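Local coordinates for protein flavodoxin (Bacillus cereus, PDB 6FSG) that binds flavin mononucleotide and probably serves as a low-potential electron donor to several redox enzymes, at residues A[23-26]-A[27-30]; A[66-69]-A[70-73]. One frame throughout, in Å; residues are numbered along the deposited sequence.

Contact 1: A[23-26]-A[27-30]; sequences GVIR and ETEN
Ile25 O takes two hydrogen bonds from Thr28. The hydroxyl OG1 donates to Ile25 O over 2.7 Å and lies in the carbonyl plane, whereas the amide Thr28 N, 2.9 Å from Ile25 O, stands above that plane. Thr28 places its hydroxyl between its own backbone N and carbonyl carbon (chi1 70°), which turns OG1 back toward Ile25 O. One residue earlier, Glu27 N reaches Val24 O at 3.0 Å. Both backbone bonds thus run from a residue to the third one before it, a tighter winding than the i to i+4 pattern of an alpha helix. They lie where helix 13-26 of the flavodoxin fold gives way to the short loop leading into the edge strand 31-36; there Glu29 forms the centre of an inverse gamma turn. Water contacts add to these direct bonds. The side chain of Glu27, bent at chi2 (-60°), leads back along the helix, and one water donates both to its OE2 and to Gly23 O. A second water lies within hydrogen-bonding distance of Arg26 O and Asn30 O, although it has more acceptors around it than protons to give. Beyond the two segments, Ile25 packs on Ile32 and Val143, Thr28 also touches Val143 of helix 129-144, and the extended Arg26 hydrogen-bonds through NH2 to Ile32 O.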
loop_
_atom_site.group_PDB
_atom_site.type_symbol
_atom_site.label_atom_id
_atom_site.label_comp_id
_atom_site.label_asym_id
_atom_site.label_seq_id
_atom_site.Cartn_x
_atom_site.Cartn_y
_atom_site.Cartn_z
ATOM N N GLY A 23 -10.394 7.436 -1.816
ATOM C CA GLY A 23 -11.429 8.410 -2.131
ATOM C C GLY A 23 -11.008 9.363 -3.232
ATOM O O GLY A 23 -11.811 9.731 -4.089
ATOM N N VAL A 24 -9.735 9.764 -3.229
ATOM C CA VAL A 24 -9.192 10.600 -4.296
ATOM C C VAL A 24 -9.200 9.843 -5.622
ATOM O O VAL A 24 -9.652 10.360 -6.646
ATOM C CB VAL A 24 -7.782 11.091 -3.919
ATOM C CG1 VAL A 24 -7.090 11.722 -5.111
ATOM C CG2 VAL A 24 -7.870 12.040 -2.733
ATOM N N ILE A 25 -8.709 8.599 -5.621
ATOM C CA ILE A 25 -8.667 7.821 -6.860
ATOM C C ILE A 25 -10.071 7.607 -7.414
ATOM O O ILE A 25 -10.273 7.629 -8.637
ATOM C CB ILE A 25 -7.893 6.501 -6.630
ATOM C CG1 ILE A 25 -6.405 6.780 -6.366
ATOM C CG2 ILE A 25 -8.065 5.538 -7.798
ATOM C CD1 ILE A 25 -5.599 5.573 -6.005
ATOM N N ARG A 26 -11.071 7.460 -6.534
ATOM C CA ARG A 26 -12.445 7.246 -6.979
ATOM C C ARG A 26 -13.053 8.451 -7.682
ATOM O O ARG A 26 -14.057 8.287 -8.381
ATOM C CB ARG A 26 -13.337 6.790 -5.827
ATOM C CG ARG A 26 -13.121 5.312 -5.543
ATOM C CD ARG A 26 -13.820 4.807 -4.319
ATOM N NE ARG A 26 -13.683 3.352 -4.249
ATOM C CZ ARG A 26 -13.737 2.645 -3.129
ATOM N NH1 ARG A 26 -13.926 3.262 -1.977
ATOM N NH2 ARG A 26 -13.609 1.325 -3.165
ATOM N N GLU A 27 -12.467 9.638 -7.546
ATOM C CA GLU A 27 -12.898 10.786 -8.337
ATOM C C GLU A 27 -12.294 10.810 -9.737
ATOM O O GLU A 27 -12.560 11.754 -10.489
ATOM C CB GLU A 27 -12.624 12.101 -7.605
ATOM C CG GLU A 27 -13.452 12.296 -6.346
ATOM C CD GLU A 27 -14.948 12.302 -6.598
ATOM O OE1 GLU A 27 -15.376 12.567 -7.748
ATOM O OE2 GLU A 27 -15.692 12.045 -5.623
ATOM N N THR A 28 -11.518 9.800 -10.119
ATOM C CA THR A 28 -11.047 9.657 -11.492
ATOM C C THR A 28 -11.825 8.541 -12.181
ATOM O O THR A 28 -12.609 7.823 -11.557
ATOM C CB THR A 28 -9.538 9.376 -11.546
ATOM O OG1 THR A 28 -9.245 8.058 -11.059
ATOM C CG2 THR A 28 -8.771 10.410 -10.729
ATOM N N GLU A 29 -11.604 8.390 -13.485
ATOM C CA GLU A 29 -12.305 7.354 -14.247
ATOM C C GLU A 29 -11.554 6.024 -14.159
ATOM O O GLU A 29 -11.134 5.427 -15.152
ATOM C CB GLU A 29 -12.527 7.800 -15.683
ATOM C CG GLU A 29 -13.400 9.047 -15.786
ATOM C CD GLU A 29 -14.768 8.886 -15.133
ATOM O OE1 GLU A 29 -15.422 7.847 -15.359
ATOM O OE2 GLU A 29 -15.189 9.795 -14.385
ATOM N N ASN A 30 -11.391 5.584 -12.914
ATOM C CA ASN A 30 -10.779 4.311 -12.571
ATOM C C ASN A 30 -11.567 3.736 -11.401
ATOM O O ASN A 30 -12.174 4.477 -10.619
ATOM C CB ASN A 30 -9.319 4.482 -12.122
ATOM C CG ASN A 30 -8.453 5.130 -13.181
ATOM O OD1 ASN A 30 -8.117 6.313 -13.093
ATOM N ND2 ASN A 30 -8.100 4.364 -14.198
HETATM O O HOH W 1 -14.516 10.093 -3.632
HETATM O O HOH W 2 -14.480 5.849 -9.836
#

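Contact 2: A[66-69]-A[70-73]; sequences DDFL and DFYD
Phe68 turns its ring edge toward the face of Phe71 in an offset edge-to-face pair, with planes at 85° and centroids 5.6 Å apart. Phe71 CD1 lies in the plane of the Phe68 ring, at its edge, 3.8 Å from Phe68 CE1. The two side chains lie side by side and point the same way, into the interior, where both meet Ile6 of strand 2-7. For Phe71 this follows from a CG anti to the backbone N (chi1 -174°). Here the loop after strand 51-55 winds into helix 69-74 of the flavodoxin fold, and Phe68 O accepts the amide Tyr72 N at 2.9 Å. Leu69 O accepts Asp73 N at 3.0 Å, continuing the i to i+4 pattern. Just before this, Leu69 N still bonds Asp66 O directly, at 3.2 Å, but water bridges the i to i+4 pairs: one molecule donates to Asp66 O and accepts from Asp70 N, while another spans Asp67 O and Phe71 N. Residues 66-68 thus wind helically without the regular bonds. Tyr72 CB sits 3.3 Å from Phe68 O, and the side chain of Tyr72 touches Ile104 and Lys108 of helix 100-111.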
loop_
_atom_site.group_PDB
_atom_site.type_symbol
_atom_site.label_atom_id
_atom_site.label_comp_id
_atom_site.label_asym_id
_atom_site.label_seq_id
_atom_site.Cartn_x
_atom_site.Cartn_y
_atom_site.Cartn_z
ATOM N N ASP A 66 1.664 -8.984 11.528
ATOM C CA ASP A 66 1.444 -10.427 11.549
ATOM C C ASP A 66 0.468 -10.864 10.462
ATOM O O ASP A 66 0.670 -11.899 9.818
ATOM C CB ASP A 66 0.910 -10.866 12.918
ATOM C CG ASP A 66 1.965 -10.842 14.010
ATOM O OD1 ASP A 66 3.170 -10.729 13.710
ATOM O OD2 ASP A 66 1.576 -10.940 15.188
ATOM N N ASP A 67 -0.600 -10.093 10.245
ATOM C CA ASP A 67 -1.639 -10.516 9.314
ATOM C C ASP A 67 -1.201 -10.452 7.854
ATOM O O ASP A 67 -1.896 -11.026 7.008
ATOM C CB ASP A 67 -2.915 -9.692 9.503
ATOM C CG ASP A 67 -3.558 -9.906 10.859
ATOM O OD1 ASP A 67 -3.427 -11.013 11.424
ATOM O OD2 ASP A 67 -4.202 -8.958 11.359
ATOM N N PHE A 68 -0.074 -9.792 7.543
ATOM C CA PHE A 68 0.470 -9.738 6.187
ATOM C C PHE A 68 1.411 -10.905 5.868
ATOM O O PHE A 68 1.791 -11.068 4.701
ATOM C CB PHE A 68 1.223 -8.402 5.954
ATOM C CG PHE A 68 0.582 -7.485 4.930
ATOM C CD1 PHE A 68 0.478 -7.876 3.610
ATOM C CD2 PHE A 68 0.116 -6.225 5.294
ATOM C CE1 PHE A 68 -0.108 -7.035 2.670
ATOM C CE2 PHE A 68 -0.461 -5.386 4.364
ATOM C CZ PHE A 68 -0.566 -5.781 3.051
ATOM N N LEU A 69 1.789 -11.731 6.854
ATOM C CA LEU A 69 2.886 -12.682 6.645
ATOM C C LEU A 69 2.534 -13.763 5.617
ATOM O O LEU A 69 3.353 -14.090 4.744
ATOM C CB LEU A 69 3.322 -13.290 7.985
ATOM C CG LEU A 69 3.963 -12.310 8.976
ATOM C CD1 LEU A 69 4.196 -12.964 10.327
ATOM C CD2 LEU A 69 5.268 -11.753 8.413
ATOM N N ASP A 70 1.332 -14.343 5.697
ATOM C CA ASP A 70 0.969 -15.375 4.729
ATOM C C ASP A 70 0.877 -14.794 3.323
ATOM O O ASP A 70 1.357 -15.400 2.360
ATOM C CB ASP A 70 -0.347 -16.055 5.103
ATOM C CG ASP A 70 -0.228 -16.939 6.332
ATOM O OD1 ASP A 70 0.906 -17.292 6.733
ATOM O OD2 ASP A 70 -1.288 -17.302 6.884
ATOM N N PHE A 71 0.262 -13.615 3.189
ATOM C CA PHE A 71 0.163 -12.944 1.892
ATOM C C PHE A 71 1.546 -12.670 1.316
ATOM O O PHE A 71 1.797 -12.904 0.125
ATOM C CB PHE A 71 -0.607 -11.643 2.118
ATOM C CG PHE A 71 -0.940 -10.858 0.872
ATOM C CD1 PHE A 71 -0.004 -10.000 0.292
ATOM C CD2 PHE A 71 -2.214 -10.918 0.324
ATOM C CE1 PHE A 71 -0.324 -9.239 -0.822
ATOM C CE2 PHE A 71 -2.540 -10.153 -0.779
ATOM C CZ PHE A 71 -1.587 -9.321 -1.363
ATOM N N TYR A 72 2.461 -12.187 2.157
ATOM C CA TYR A 72 3.825 -11.888 1.734
ATOM C C TYR A 72 4.526 -13.132 1.206
ATOM O O TYR A 72 5.205 -13.075 0.175
ATOM C CB TYR A 72 4.566 -11.270 2.919
ATOM C CG TYR A 72 6.015 -10.908 2.688
ATOM C CD1 TYR A 72 6.368 -9.798 1.929
ATOM C CD2 TYR A 72 7.029 -11.659 3.262
ATOM C CE1 TYR A 72 7.692 -9.457 1.741
ATOM C CE2 TYR A 72 8.347 -11.326 3.076
ATOM C CZ TYR A 72 8.681 -10.229 2.317
ATOM O OH TYR A 72 10.019 -9.926 2.161
ATOM N N ASP A 73 4.406 -14.256 1.918
ATOM C CA ASP A 73 4.946 -15.510 1.405
ATOM C C ASP A 73 4.365 -15.821 0.030
ATOM O O ASP A 73 5.101 -16.112 -0.921
ATOM C CB ASP A 73 4.638 -16.645 2.385
ATOM C CG ASP A 73 5.417 -16.531 3.688
ATOM O OD1 ASP A 73 6.384 -15.739 3.756
ATOM O OD2 ASP A 73 5.064 -17.254 4.644
HETATM O O HOH W 3 -0.349 -13.949 8.150
HETATM O O HOH W 4 -1.755 -12.838 5.032
#

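Overall arrangement
The two contacts lie on opposite sides of the chain's centre, with their own centres 28 Å apart, and share no helix or strand. Contact 1 is a surface contact at the C-terminal end of helix 13-26, away from the flavin; contact 2, partly buried, enters helix 69-74, and its Phe68 side chain is about 10 Å from the bound FMN. Both combine backbone bonds with nearby waters, but differently: a threonine hydroxyl adds a second bond to a carbonyl in contact 1, whereas waters bridge amide and carbonyl groups in contact 2. Buried aromatic packing belongs to contact 2 alone; in contact 1 Ile25 is the buried residue.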